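Nitrogenase molybdenum-iron protein alpha chain (PDB 4WES) forms, with the beta chain, the molybdenum-iron component of nitrogenase, which reduces dinitrogen to ammonia on an iron-molybdenum cofactor. Local coordinates at residues 206-211 against 301-306; 232-237 against 310-315; 256-261 against 277-282; 195-200 against 247-252. All blocks are in the same frame, centred on the assembly; numbering follows the deposited sequence.

Interaction 1 (206-211 against 301-306); sequences KKYSIN and KCFDDP
The ring of Tyr208 meets both of its partners at its edge and near its plane: Phe303 CD2 approaches Tyr208 CD1 at 4.0 Å, and Asp305 OD2 lies by the phenol end. The Phe303 ring has the carbonyl O of Ser209 at its own edge, while Tyr208 CA and the CG2 methyl of Ile210 approach it obliquely, the methyl reaching CZ at 3.7 Å. The two aromatic side chains cross obliquely, Phe303 CD2 meeting the edge of the tyrosine ring. The carboxylate of Asp305 stands nearly upright to the tyrosine ring, their planes 83° apart. Tyr208 OH donates a short hydrogen bond of 2.6 Å to Asp305 OD2, reaching it from above the carboxylate plane. Asp305 CG is anti to its backbone N (chi1 180°), which swings the carboxylate toward the tyrosine; its other oxygen, OD1, caps the helix 306-334 by accepting from Leu308 N. Phenylalanine suits the last turn of helix 289-303 because its apolar ring can pack on Ile210 and Leu257 of the sheet, and it also meets the ring of Tyr234. Tyrosine suits the partly exposed margin, where its ring packs and its hydroxyl still finds an acceptor. One aspartate thus serves two donors, the first-turn amide of Leu308 and a phenol, tying the turn between two helices to the start of strand 209-215; both bonds would be expected to stabilise its negative charge.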
loop_
_atom_site.group_PDB
_atom_site.type_symbol
_atom_site.label_atom_id
_atom_site.label_comp_id
_atom_site.label_asym_id
_atom_site.label_seq_id
_atom_site.Cartn_x
_atom_site.Cartn_y
_atom_site.Cartn_z
ATOM N N LYS A 206 12.251 34.383 -37.053
ATOM C CA LYS A 206 13.014 35.107 -36.053
ATOM C C LYS A 206 14.514 34.942 -36.266
ATOM O O LYS A 206 14.986 34.054 -36.981
ATOM C CB LYS A 206 12.592 34.692 -34.614
ATOM C CG LYS A 206 11.159 35.073 -34.246
ATOM C CD LYS A 206 10.726 34.572 -32.879
ATOM C CE LYS A 206 9.374 35.160 -32.509
ATOM N NZ LYS A 206 8.987 34.730 -31.138
ATOM N N LYS A 207 15.272 35.798 -35.604
ATOM C CA LYS A 207 16.729 35.765 -35.717
ATOM C C LYS A 207 17.302 34.508 -35.048
ATOM O O LYS A 207 16.750 34.008 -34.074
ATOM C CB LYS A 207 17.372 37.000 -35.096
ATOM C CG LYS A 207 16.934 38.310 -35.723
ATOM C CD LYS A 207 17.718 39.460 -35.100
ATOM C CE LYS A 207 16.825 40.647 -34.757
ATOM N NZ LYS A 207 16.257 41.328 -35.953
ATOM N N TYR A 208 18.433 34.050 -35.565
ATOM C CA TYR A 208 19.140 32.896 -35.029
ATOM C C TYR A 208 18.261 31.670 -34.856
ATOM O O TYR A 208 18.305 30.989 -33.829
ATOM C CB TYR A 208 19.808 33.245 -33.712
ATOM C CG TYR A 208 20.665 34.495 -33.793
ATOM C CD1 TYR A 208 21.749 34.574 -34.655
ATOM C CD2 TYR A 208 20.365 35.591 -33.027
ATOM C CE1 TYR A 208 22.528 35.716 -34.729
ATOM C CE2 TYR A 208 21.115 36.740 -33.106
ATOM C CZ TYR A 208 22.189 36.794 -33.959
ATOM O OH TYR A 208 22.931 37.946 -33.991
ATOM N N SER A 209 17.458 31.392 -35.869
ATOM C CA SER A 209 16.486 30.308 -35.806
ATOM C C SER A 209 17.079 28.979 -36.255
ATOM O O SER A 209 17.680 28.869 -37.324
ATOM C CB SER A 209 15.249 30.634 -36.644
ATOM O OG SER A 209 14.378 31.566 -36.008
ATOM N N ILE A 210 16.894 27.981 -35.399
ATOM C CA ILE A 210 17.328 26.617 -35.672
ATOM C C ILE A 210 16.130 25.685 -35.451
ATOM O O ILE A 210 15.211 25.990 -34.713
ATOM C CB ILE A 210 18.506 26.216 -34.754
ATOM C CG1 ILE A 210 18.105 26.168 -33.290
ATOM C CG2 ILE A 210 19.659 27.160 -34.996
ATOM C CD1 ILE A 210 17.587 24.789 -32.858
ATOM N N ASN A 211 16.201 24.507 -36.075
ATOM C CA ASN A 211 15.313 23.399 -35.727
ATOM C C ASN A 211 16.150 22.248 -35.191
ATOM O O ASN A 211 17.268 22.049 -35.637
ATOM C CB ASN A 211 14.577 22.840 -36.921
ATOM C CG ASN A 211 13.643 23.823 -37.600
ATOM O OD1 ASN A 211 12.992 24.660 -36.956
ATOM N ND2 ASN A 211 13.617 23.741 -38.942
ATOM N N LYS A 301 30.172 28.085 -35.256
ATOM C CA LYS A 301 30.942 28.256 -36.475
ATOM C C LYS A 301 30.043 28.564 -37.677
ATOM O O LYS A 301 30.377 29.399 -38.515
ATOM C CB LYS A 301 31.802 27.033 -36.761
ATOM C CG LYS A 301 33.004 26.904 -35.833
ATOM C CD LYS A 301 33.715 25.570 -35.937
ATOM C CE LYS A 301 34.769 25.466 -34.852
ATOM N NZ LYS A 301 35.445 24.158 -34.873
ATOM N N CYS A 302 28.896 27.887 -37.748
ATOM C CA CYS A 302 27.971 28.123 -38.859
ATOM C C CYS A 302 27.408 29.531 -38.843
ATOM O O CYS A 302 27.312 30.165 -39.897
ATOM C CB CYS A 302 26.832 27.093 -38.845
ATOM S SG CYS A 302 27.303 25.405 -39.249
ATOM N N PHE A 303 27.007 30.025 -37.677
ATOM C CA PHE A 303 26.417 31.353 -37.571
ATOM C C PHE A 303 27.462 32.471 -37.654
ATOM O O PHE A 303 27.166 33.584 -38.132
ATOM C CB PHE A 303 25.553 31.478 -36.318
ATOM C CG PHE A 303 24.186 30.876 -36.486
ATOM C CD1 PHE A 303 23.954 29.567 -36.155
ATOM C CD2 PHE A 303 23.140 31.602 -36.994
ATOM C CE1 PHE A 303 22.708 29.012 -36.331
ATOM C CE2 PHE A 303 21.889 31.057 -37.179
ATOM C CZ PHE A 303 21.655 29.745 -36.829
ATOM N N ASP A 304 28.679 32.197 -37.186
ATOM C CA ASP A 304 29.779 33.159 -37.140
ATOM C C ASP A 304 29.349 34.556 -36.698
ATOM O O ASP A 304 29.617 35.563 -37.350
ATOM C CB ASP A 304 30.473 33.179 -38.488
ATOM C CG ASP A 304 31.833 33.863 -38.443
ATOM O OD1 ASP A 304 32.447 33.980 -37.353
ATOM O OD2 ASP A 304 32.270 34.257 -39.531
ATOM N N ASP A 305 28.693 34.599 -35.556
ATOM C CA ASP A 305 28.257 35.813 -34.902
ATOM C C ASP A 305 29.086 35.983 -33.614
ATOM O O ASP A 305 29.106 35.103 -32.757
ATOM C CB ASP A 305 26.778 35.654 -34.560
ATOM C CG ASP A 305 26.194 36.862 -33.865
ATOM O OD1 ASP A 305 26.408 37.046 -32.656
ATOM O OD2 ASP A 305 25.469 37.630 -34.510
ATOM N N PRO A 306 29.761 37.129 -33.448
ATOM C CA PRO A 306 30.667 37.224 -32.298
ATOM C C PRO A 306 29.984 37.069 -30.936
ATOM O O PRO A 306 30.552 36.444 -30.023
ATOM C CB PRO A 306 31.282 38.604 -32.442
ATOM C CG PRO A 306 31.178 38.908 -33.890
ATOM C CD PRO A 306 29.918 38.258 -34.375
#

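Interaction 2 (232-237 against 310-315); sequences IGYHVN and KRTEEV
Ile232 closes helix 221-232 against the flank of helix 306-334, its CA 5.3 Å from that of Arg311, and Gly233 follows with positive phi (125°) as the C-prime residue of a Schellman motif, where a beta carbon would collide with the carbonyl oxygen of Ile232. The two branches of Ile232 reach residues one turn apart on the neighbouring helix. Its CG1 packs on Val315 CG2 at 3.8 Å, and its CG2, anti to the backbone N, rests 3.6 Å from Thr312 OG1. The carbonyl O of Ile232 lies 3.6 Å from Arg311 CB. Beyond that point the arginine chain bends at chi2 and chi3, and one face of its guanidinium, toward the rim, lies over Val315 CG2; NH2 bonds Glu314 OE1 in the guanidinium plane, and NH1 reaches the carbonyl of Lys231. A water 2.7 Å from Tyr234 OH bridges Tyr234 and Thr312; the water donates to Thr312 OG1, which is also bonded to Leu308 O within its own helix. Threonine thus offers a polar atom that helix and water both engage at a buried site. Arginine does double duty: its charge is paired with Glu314, and its bond to Lys231 O engages a carbonyl in the last turn of helix 221-232, where the helix dipole would be expected to favour a positive group.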
loop_
_atom_site.group_PDB
_atom_site.type_symbol
_atom_site.label_atom_id
_atom_site.label_comp_id
_atom_site.label_asym_id
_atom_site.label_seq_id
_atom_site.Cartn_x
_atom_site.Cartn_y
_atom_site.Cartn_z
ATOM N N ILE A 232 22.034 30.486 -24.804
ATOM C CA ILE A 232 23.055 31.020 -25.688
ATOM C C ILE A 232 22.465 32.130 -26.573
ATOM O O ILE A 232 23.181 33.094 -26.951
ATOM C CB ILE A 232 23.667 29.891 -26.520
ATOM C CG1 ILE A 232 24.462 28.962 -25.594
ATOM C CG2 ILE A 232 24.536 30.461 -27.613
ATOM C CD1 ILE A 232 24.830 27.636 -26.213
ATOM N N GLY A 233 21.182 31.995 -26.911
ATOM C CA GLY A 233 20.505 33.024 -27.703
ATOM C C GLY A 233 19.838 32.536 -28.966
ATOM O O GLY A 233 19.311 33.365 -29.722
ATOM N N TYR A 234 19.827 31.242 -29.220
ATOM C CA TYR A 234 19.111 30.730 -30.379
ATOM C C TYR A 234 17.612 30.793 -30.180
ATOM O O TYR A 234 17.107 30.715 -29.041
ATOM C CB TYR A 234 19.504 29.275 -30.654
ATOM C CG TYR A 234 20.966 29.119 -31.040
ATOM C CD1 TYR A 234 21.419 29.480 -32.315
ATOM C CD2 TYR A 234 21.899 28.634 -30.134
ATOM C CE1 TYR A 234 22.746 29.359 -32.680
ATOM C CE2 TYR A 234 23.227 28.511 -30.481
ATOM C CZ TYR A 234 23.659 28.880 -31.744
ATOM O OH TYR A 234 24.969 28.754 -32.110
ATOM N N HIS A 235 16.889 30.871 -31.288
ATOM C CA HIS A 235 15.476 30.678 -31.299
ATOM C C HIS A 235 15.250 29.238 -31.761
ATOM O O HIS A 235 15.610 28.898 -32.888
ATOM C CB HIS A 235 14.780 31.636 -32.274
ATOM C CG HIS A 235 13.323 31.358 -32.394
ATOM N ND1 HIS A 235 12.727 30.934 -33.567
ATOM C CD2 HIS A 235 12.343 31.412 -31.469
ATOM C CE1 HIS A 235 11.437 30.748 -33.359
ATOM N NE2 HIS A 235 11.177 31.036 -32.096
ATOM N N VAL A 236 14.635 28.409 -30.912
ATOM C CA VAL A 236 14.357 27.047 -31.299
ATOM C C VAL A 236 13.015 27.037 -32.023
ATOM O O VAL A 236 11.951 26.949 -31.409
ATOM C CB VAL A 236 14.408 26.047 -30.129
ATOM C CG1 VAL A 236 14.220 24.635 -30.643
ATOM C CG2 VAL A 236 15.713 26.181 -29.371
ATOM N N ASN A 237 13.096 27.164 -33.342
ATOM C CA ASN A 237 11.886 27.332 -34.149
ATOM C C ASN A 237 10.947 26.134 -34.056
ATOM O O ASN A 237 9.746 26.284 -33.909
ATOM C CB ASN A 237 12.323 27.592 -35.596
ATOM C CG ASN A 237 11.162 27.746 -36.528
ATOM O OD1 ASN A 237 10.366 28.680 -36.413
ATOM N ND2 ASN A 237 11.016 26.797 -37.421
ATOM N N LYS A 310 30.691 34.102 -28.244
ATOM C CA LYS A 310 31.064 34.458 -26.889
ATOM C C LYS A 310 30.154 33.772 -25.878
ATOM O O LYS A 310 30.635 33.180 -24.902
ATOM C CB LYS A 310 30.999 35.982 -26.720
ATOM C CG LYS A 310 31.294 36.487 -25.313
ATOM C CD LYS A 310 30.957 37.969 -25.177
ATOM C CE LYS A 310 31.078 38.477 -23.757
ATOM N NZ LYS A 310 32.454 38.967 -23.468
ATOM N N ARG A 311 28.840 33.857 -26.100
ATOM C CA ARG A 311 27.873 33.272 -25.181
ATOM C C ARG A 311 28.009 31.763 -25.188
ATOM O O ARG A 311 27.802 31.124 -24.168
ATOM C CB ARG A 311 26.421 33.647 -25.555
ATOM C CG ARG A 311 25.990 35.006 -25.104
ATOM C CD ARG A 311 26.028 35.109 -23.582
ATOM N NE ARG A 311 24.916 34.407 -22.966
ATOM C CZ ARG A 311 24.950 33.802 -21.782
ATOM N NH1 ARG A 311 23.860 33.219 -21.309
ATOM N NH2 ARG A 311 26.059 33.775 -21.072
ATOM N N THR A 312 28.327 31.185 -26.343
ATOM C CA THR A 312 28.500 29.726 -26.450
ATOM C C THR A 312 29.546 29.266 -25.433
ATOM O O THR A 312 29.321 28.344 -24.640
ATOM C CB THR A 312 28.881 29.273 -27.886
ATOM O OG1 THR A 312 27.789 29.511 -28.766
ATOM C CG2 THR A 312 29.204 27.804 -27.965
ATOM N N GLU A 313 30.685 29.933 -25.439
ATOM C CA GLU A 313 31.768 29.539 -24.536
ATOM C C GLU A 313 31.436 29.851 -23.078
ATOM O O GLU A 313 31.784 29.077 -22.183
ATOM C CB GLU A 313 33.112 30.125 -24.979
ATOM C CG GLU A 313 33.544 29.592 -26.332
ATOM C CD GLU A 313 33.748 28.091 -26.336
ATOM O OE1 GLU A 313 33.408 27.451 -27.337
ATOM O OE2 GLU A 313 34.252 27.534 -25.342
ATOM N N GLU A 314 30.765 30.972 -22.815
ATOM C CA GLU A 314 30.353 31.272 -21.439
ATOM C C GLU A 314 29.411 30.195 -20.912
ATOM O O GLU A 314 29.554 29.751 -19.764
ATOM C CB GLU A 314 29.646 32.624 -21.343
ATOM C CG GLU A 314 30.580 33.785 -21.569
ATOM C CD GLU A 314 29.877 35.121 -21.672
ATOM O OE1 GLU A 314 28.618 35.178 -21.727
ATOM O OE2 GLU A 314 30.627 36.120 -21.688
ATOM N N VAL A 315 28.414 29.818 -21.713
ATOM C CA VAL A 315 27.441 28.837 -21.266
ATOM C C VAL A 315 28.066 27.454 -21.081
ATOM O O VAL A 315 27.806 26.790 -20.084
ATOM C CB VAL A 315 26.227 28.809 -22.216
ATOM C CG1 VAL A 315 25.306 27.644 -21.912
ATOM C CG2 VAL A 315 25.462 30.138 -22.125
HETATM O O HOH W 1 26.400 27.600 -30.140
#

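Interaction 3 (256-261 against 277-282); sequences DLNLVQ and YGIPWI
Leu259 and Ile282 lie side by side and point the same way on one face of a parallel pair of strands, with Leu259 CD2 3.7 Å from Ile282 CG1. Asn258 and Trp281 share the other face, where their CB atoms are 3.7 Å apart. On that side Val260 crosses the indole of Trp281 obliquely, Val260 CG2 lying 3.5 Å from Trp281 CE3. Asn258 lies across Ile279, ND2 near the CG2 methyl; the same ND2 donates to a water that in turn donates to Ile279 O, while OD1 accepts from Asn211 ND2. An asparagine suits this buried place because its two amide ends serve neighbours on both sides of the strand. Leu257 crosses Pro280 at about a right angle, CD1 4.0 Å from the ring CG; proline, without an N-H, packs its CD 3.4 Å from Asp256 O. The backbones are joined by Asn258 N to Pro280 O (3.0 Å), Ile282 N to Asn258 O and Val260 N to Ile282 O, the first almost straight at 175°. Just beyond Val260 in the chain comes Cys262, a ligand of the iron-molybdenum cofactor. The strands belong to the beta-alpha-beta unit 257-260, 263-277, 281-283. Its crossover helix packs on Asn258, Val260 and Trp281, helix 289-303 covers Leu257, Leu259 and Ile282, and strand 209-215 flanks 257-260.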
loop_
_atom_site.group_PDB
_atom_site.type_symbol
_atom_site.label_atom_id
_atom_site.label_comp_id
_atom_site.label_asym_id
_atom_site.label_seq_id
_atom_site.Cartn_x
_atom_site.Cartn_y
_atom_site.Cartn_z
ATOM N N ASP A 256 17.200 28.928 -40.111
ATOM C CA ASP A 256 18.442 28.990 -40.873
ATOM C C ASP A 256 19.332 27.765 -40.793
ATOM O O ASP A 256 20.197 27.612 -41.641
ATOM C CB ASP A 256 19.250 30.210 -40.444
ATOM C CG ASP A 256 18.695 31.475 -41.033
ATOM O OD1 ASP A 256 18.007 31.402 -42.076
ATOM O OD2 ASP A 256 18.892 32.527 -40.461
ATOM N N LEU A 257 19.112 26.896 -39.792
ATOM C CA LEU A 257 19.952 25.721 -39.673
ATOM C C LEU A 257 19.161 24.602 -39.040
ATOM O O LEU A 257 18.544 24.794 -37.987
ATOM C CB LEU A 257 21.202 26.035 -38.816
ATOM C CG LEU A 257 22.250 24.911 -38.679
ATOM C CD1 LEU A 257 22.898 24.577 -40.019
ATOM C CD2 LEU A 257 23.282 25.357 -37.661
ATOM N N ASN A 258 19.203 23.430 -39.689
ATOM C CA ASN A 258 18.629 22.208 -39.128
ATOM C C ASN A 258 19.715 21.400 -38.413
ATOM O O ASN A 258 20.823 21.219 -38.941
ATOM C CB ASN A 258 18.029 21.347 -40.245
ATOM C CG ASN A 258 16.637 21.775 -40.645
ATOM O OD1 ASN A 258 15.850 22.155 -39.788
ATOM N ND2 ASN A 258 16.294 21.574 -41.920
ATOM N N LEU A 259 19.384 20.926 -37.219
ATOM C CA LEU A 259 20.281 20.098 -36.417
ATOM C C LEU A 259 19.710 18.673 -36.435
ATOM O O LEU A 259 18.617 18.462 -35.950
ATOM C CB LEU A 259 20.357 20.611 -34.999
ATOM C CG LEU A 259 20.586 22.105 -34.787
ATOM C CD1 LEU A 259 20.594 22.447 -33.307
ATOM C CD2 LEU A 259 21.822 22.615 -35.467
ATOM N N VAL A 260 20.465 17.697 -36.887
ATOM C CA VAL A 260 19.963 16.333 -37.009
ATOM C C VAL A 260 20.509 15.477 -35.874
ATOM O O VAL A 260 21.693 15.124 -35.865
ATOM C CB VAL A 260 20.312 15.752 -38.389
ATOM C CG1 VAL A 260 19.982 14.275 -38.479
ATOM C CG2 VAL A 260 19.589 16.518 -39.495
ATOM N N GLN A 261 19.648 15.158 -34.911
ATOM C CA GLN A 261 20.021 14.316 -33.776
ATOM C C GLN A 261 19.914 12.831 -34.177
ATOM O O GLN A 261 20.920 12.157 -34.243
ATOM C CB GLN A 261 19.160 14.645 -32.541
ATOM C CG GLN A 261 19.442 13.784 -31.305
ATOM C CD GLN A 261 20.819 13.980 -30.759
ATOM O OE1 GLN A 261 21.269 15.122 -30.605
ATOM N NE2 GLN A 261 21.485 12.882 -30.413
ATOM N N TYR A 277 14.124 24.393 -49.766
ATOM C CA TYR A 277 14.209 25.711 -49.117
ATOM C C TYR A 277 15.626 26.317 -49.081
ATOM O O TYR A 277 15.762 27.509 -48.825
ATOM C CB TYR A 277 13.631 25.639 -47.691
ATOM C CG TYR A 277 12.195 25.252 -47.657
ATOM C CD1 TYR A 277 11.201 26.107 -48.156
ATOM C CD2 TYR A 277 11.784 24.019 -47.159
ATOM C CE1 TYR A 277 9.863 25.746 -48.163
ATOM C CE2 TYR A 277 10.468 23.677 -47.155
ATOM C CZ TYR A 277 9.498 24.525 -47.645
ATOM O OH TYR A 277 8.185 24.141 -47.630
ATOM N N GLY A 278 16.646 25.485 -49.269
ATOM C CA GLY A 278 18.029 25.949 -49.145
ATOM C C GLY A 278 18.544 25.886 -47.724
ATOM O O GLY A 278 19.640 26.344 -47.457
ATOM N N ILE A 279 17.770 25.303 -46.795
ATOM C CA ILE A 279 18.181 25.256 -45.400
ATOM C C ILE A 279 19.203 24.149 -45.196
ATOM O O ILE A 279 18.893 22.972 -45.432
ATOM C CB ILE A 279 16.968 25.067 -44.489
ATOM C CG1 ILE A 279 15.937 26.196 -44.654
ATOM C CG2 ILE A 279 17.403 24.926 -43.034
ATOM C CD1 ILE A 279 14.566 25.859 -44.115
ATOM N N PRO A 280 20.423 24.501 -44.750
ATOM C CA PRO A 280 21.451 23.483 -44.507
ATOM C C PRO A 280 21.165 22.719 -43.242
ATOM O O PRO A 280 20.406 23.159 -42.377
ATOM C CB PRO A 280 22.727 24.312 -44.378
ATOM C CG PRO A 280 22.264 25.633 -43.877
ATOM C CD PRO A 280 20.902 25.860 -44.449
ATOM N N TRP A 281 21.793 21.557 -43.121
ATOM C CA TRP A 281 21.718 20.796 -41.879
ATOM C C TRP A 281 23.102 20.370 -41.442
ATOM O O TRP A 281 23.999 20.213 -42.261
ATOM C CB TRP A 281 20.794 19.602 -41.985
ATOM C CG TRP A 281 21.108 18.507 -42.973
ATOM C CD1 TRP A 281 20.753 18.468 -44.294
ATOM C CD2 TRP A 281 21.802 17.281 -42.711
ATOM N NE1 TRP A 281 21.131 17.271 -44.851
ATOM C CE2 TRP A 281 21.783 16.527 -43.897
ATOM C CE3 TRP A 281 22.417 16.739 -41.575
ATOM C CZ2 TRP A 281 22.380 15.273 -43.995
ATOM C CZ3 TRP A 281 22.987 15.501 -41.672
ATOM C CH2 TRP A 281 22.939 14.776 -42.858
ATOM N N ILE A 282 23.266 20.204 -40.126
ATOM C CA ILE A 282 24.451 19.585 -39.576
ATOM C C ILE A 282 24.013 18.433 -38.723
ATOM O O ILE A 282 22.964 18.455 -38.077
ATOM C CB ILE A 282 25.330 20.537 -38.727
ATOM C CG1 ILE A 282 24.548 21.192 -37.580
ATOM C CG2 ILE A 282 25.996 21.572 -39.586
ATOM C CD1 ILE A 282 25.462 21.828 -36.554
HETATM O O HOH W 2 18.082 20.775 -43.960
#

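Interaction 4 (195-200 against 247-252); sequences TDIIGK and EKVQNA
Apolar contacts join Ile197 and Ile198, just past helix 182-196, to the end of helix 246-250. Ile197 CG2, anti to its backbone N, fits between Val249 CG1 at 3.6 Å and Gln250 CG at 3.7 Å; its side chain crosses that of Val249 obliquely and that of Gln250 at about a right angle. Ile198 CG1 lies near Val249 O and 4.1 Å from Ala252 CB, where a small residue lets the loop come close. The two isoleucines also reach other parts of the fold, Ile198 touching helix 263-277 and Ile197 touching His170 of strand 169-172. Among the polar contacts, Gly199 N donates to Gln250 O over 2.9 Å, bent to 132° at the hydrogen and arriving from above the carbonyl plane. Gly199 is the third residue of a type II turn from Ile197 to Lys200, and its positive phi (85°) is one glycine adopts readily. In return, Gln250 CA makes a CA-H...O contact of 3.3 Å with Ile197 O. The extended Gln250 side chain brings NE2 to a water that also donates to Asp196 O, and NE2 lies 3.8 Å from Lys200 CB. Within 247-252, Asn251 ND2 bonds back to Glu247 O, and its OD1 accepts from Lys203 N. Glutamine suits this border, its aliphatic stem packing on Ile197 while its amide meets water. The chemistry thus combines a buried aliphatic seam with a turn amide that occupies a helix-end carbonyl, so that two stretches of backbone leaving helices are held together by both backbone and side chains.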
loop_
_atom_site.group_PDB
_atom_site.type_symbol
_atom_site.label_atom_id
_atom_site.label_comp_id
_atom_site.label_asym_id
_atom_site.label_seq_id
_atom_site.Cartn_x
_atom_site.Cartn_y
_atom_site.Cartn_z
ATOM N N THR A 195 5.598 17.118 -47.474
ATOM C CA THR A 195 4.790 17.733 -48.514
ATOM C C THR A 195 3.521 18.354 -47.999
ATOM O O THR A 195 3.038 19.325 -48.584
ATOM C CB THR A 195 4.482 16.754 -49.638
ATOM O OG1 THR A 195 3.751 15.658 -49.135
ATOM C CG2 THR A 195 5.760 16.226 -50.295
ATOM N N ASP A 196 2.958 17.803 -46.924
ATOM C CA ASP A 196 1.603 18.208 -46.531
ATOM C C ASP A 196 1.552 19.051 -45.263
ATOM O O ASP A 196 0.484 19.593 -44.941
ATOM C CB ASP A 196 0.700 16.963 -46.380
ATOM C CG ASP A 196 0.577 16.159 -47.655
ATOM O OD1 ASP A 196 1.075 16.591 -48.703
ATOM O OD2 ASP A 196 0.013 15.056 -47.591
ATOM N N ILE A 197 2.679 19.151 -44.560
ATOM C CA ILE A 197 2.731 19.913 -43.313
ATOM C C ILE A 197 3.772 21.045 -43.383
ATOM O O ILE A 197 3.456 22.216 -43.227
ATOM C CB ILE A 197 2.903 19.012 -42.042
ATOM C CG1 ILE A 197 1.863 17.899 -42.039
ATOM C CG2 ILE A 197 2.841 19.882 -40.798
ATOM C CD1 ILE A 197 1.994 16.947 -40.874
ATOM N N ILE A 198 5.039 20.673 -43.563
ATOM C CA ILE A 198 6.126 21.651 -43.557
ATOM C C ILE A 198 5.908 22.695 -44.654
ATOM O O ILE A 198 5.665 22.357 -45.825
ATOM C CB ILE A 198 7.504 20.956 -43.738
ATOM C CG1 ILE A 198 7.799 20.103 -42.503
ATOM C CG2 ILE A 198 8.602 21.982 -43.995
ATOM C CD1 ILE A 198 9.097 19.315 -42.574
ATOM N N GLY A 199 6.027 23.972 -44.272
ATOM C CA GLY A 199 5.905 25.094 -45.203
ATOM C C GLY A 199 4.488 25.548 -45.444
ATOM O O GLY A 199 4.274 26.452 -46.224
ATOM N N LYS A 200 3.526 24.953 -44.738
ATOM C CA LYS A 200 2.134 25.384 -44.834
ATOM C C LYS A 200 1.795 26.543 -43.912
ATOM O O LYS A 200 0.730 27.126 -44.041
ATOM C CB LYS A 200 1.180 24.223 -44.620
ATOM C CG LYS A 200 1.309 23.076 -45.598
ATOM C CD LYS A 200 0.978 23.412 -47.027
ATOM C CE LYS A 200 1.084 22.179 -47.891
ATOM N NZ LYS A 200 0.933 22.470 -49.343
ATOM N N GLU A 247 1.347 23.423 -35.573
ATOM C CA GLU A 247 1.726 24.686 -36.191
ATOM C C GLU A 247 3.238 24.848 -36.256
ATOM O O GLU A 247 3.766 25.393 -37.237
ATOM C CB GLU A 247 1.062 25.821 -35.438
ATOM C CG GLU A 247 1.404 27.207 -35.968
ATOM C CD GLU A 247 0.657 28.251 -35.195
ATOM O OE1 GLU A 247 1.322 29.005 -34.457
ATOM O OE2 GLU A 247 -0.584 28.307 -35.327
ATOM N N LYS A 248 3.960 24.396 -35.240
ATOM C CA LYS A 248 5.418 24.501 -35.310
ATOM C C LYS A 248 5.967 23.643 -36.434
ATOM O O LYS A 248 6.923 24.036 -37.126
ATOM C CB LYS A 248 6.092 24.196 -33.966
ATOM C CG LYS A 248 5.932 25.401 -33.052
ATOM C CD LYS A 248 6.183 25.242 -31.594
ATOM C CE LYS A 248 7.611 25.037 -31.301
ATOM N NZ LYS A 248 7.945 24.993 -29.812
ATOM N N VAL A 249 5.420 22.436 -36.633
ATOM C CA VAL A 249 5.868 21.647 -37.753
ATOM C C VAL A 249 5.539 22.345 -39.083
ATOM O O VAL A 249 6.357 22.361 -40.013
ATOM C CB VAL A 249 5.302 20.218 -37.687
ATOM C CG1 VAL A 249 5.843 19.366 -38.810
ATOM C CG2 VAL A 249 5.614 19.553 -36.334
ATOM N N GLN A 250 4.354 22.941 -39.172
ATOM C CA GLN A 250 4.001 23.717 -40.376
ATOM C C GLN A 250 4.960 24.841 -40.694
ATOM O O GLN A 250 5.112 25.213 -41.853
ATOM C CB GLN A 250 2.610 24.325 -40.236
ATOM C CG GLN A 250 1.467 23.334 -40.308
ATOM C CD GLN A 250 0.150 24.068 -40.304
ATOM O OE1 GLN A 250 -0.109 24.840 -39.368
ATOM N NE2 GLN A 250 -0.656 23.849 -41.324
ATOM N N ASN A 251 5.602 25.380 -39.666
ATOM C CA ASN A 251 6.563 26.451 -39.819
ATOM C C ASN A 251 8.021 26.003 -39.697
ATOM O O ASN A 251 8.910 26.829 -39.496
ATOM C CB ASN A 251 6.253 27.564 -38.837
ATOM C CG ASN A 251 5.006 28.314 -39.207
ATOM O OD1 ASN A 251 5.006 29.080 -40.164
ATOM N ND2 ASN A 251 3.930 28.070 -38.497
ATOM N N ALA A 252 8.293 24.718 -39.938
ATOM C CA ALA A 252 9.655 24.246 -39.828
ATOM C C ALA A 252 10.588 24.947 -40.849
ATOM O O ALA A 252 11.788 25.022 -40.631
ATOM C CB ALA A 252 9.753 22.741 -39.994
HETATM O O HOH W 3 -0.761 21.417 -43.164
#

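Overall arrangement
Interactions 1, 2 and 3 all reach one four-stranded parallel sheet, ordered 235-239, 209-215, 257-260, 281-283. Interaction 3 joins two of its strands; interactions 1 and 2 bring the consecutive helices 289-303 and 306-334 against the chain around strands 209-215 and 235-239. The centres of interactions 1 and 2 are about 9 Å apart. From interaction 3, centre to centre, interaction 1 is about 11 Å away, interaction 2 about 17 Å and interaction 4 about 15 Å. Asn211 and Asn237 bond to the carbonyls of Ala252 and Asn251 in interaction 4. Along the chain interactions 1, 2 and 4 cross one another, whereas 3 is nested inside 1 and 2. Segments distant in sequence are thereby joined around one sheet, whose strand 257-260 leads to the cofactor ligand Cys262.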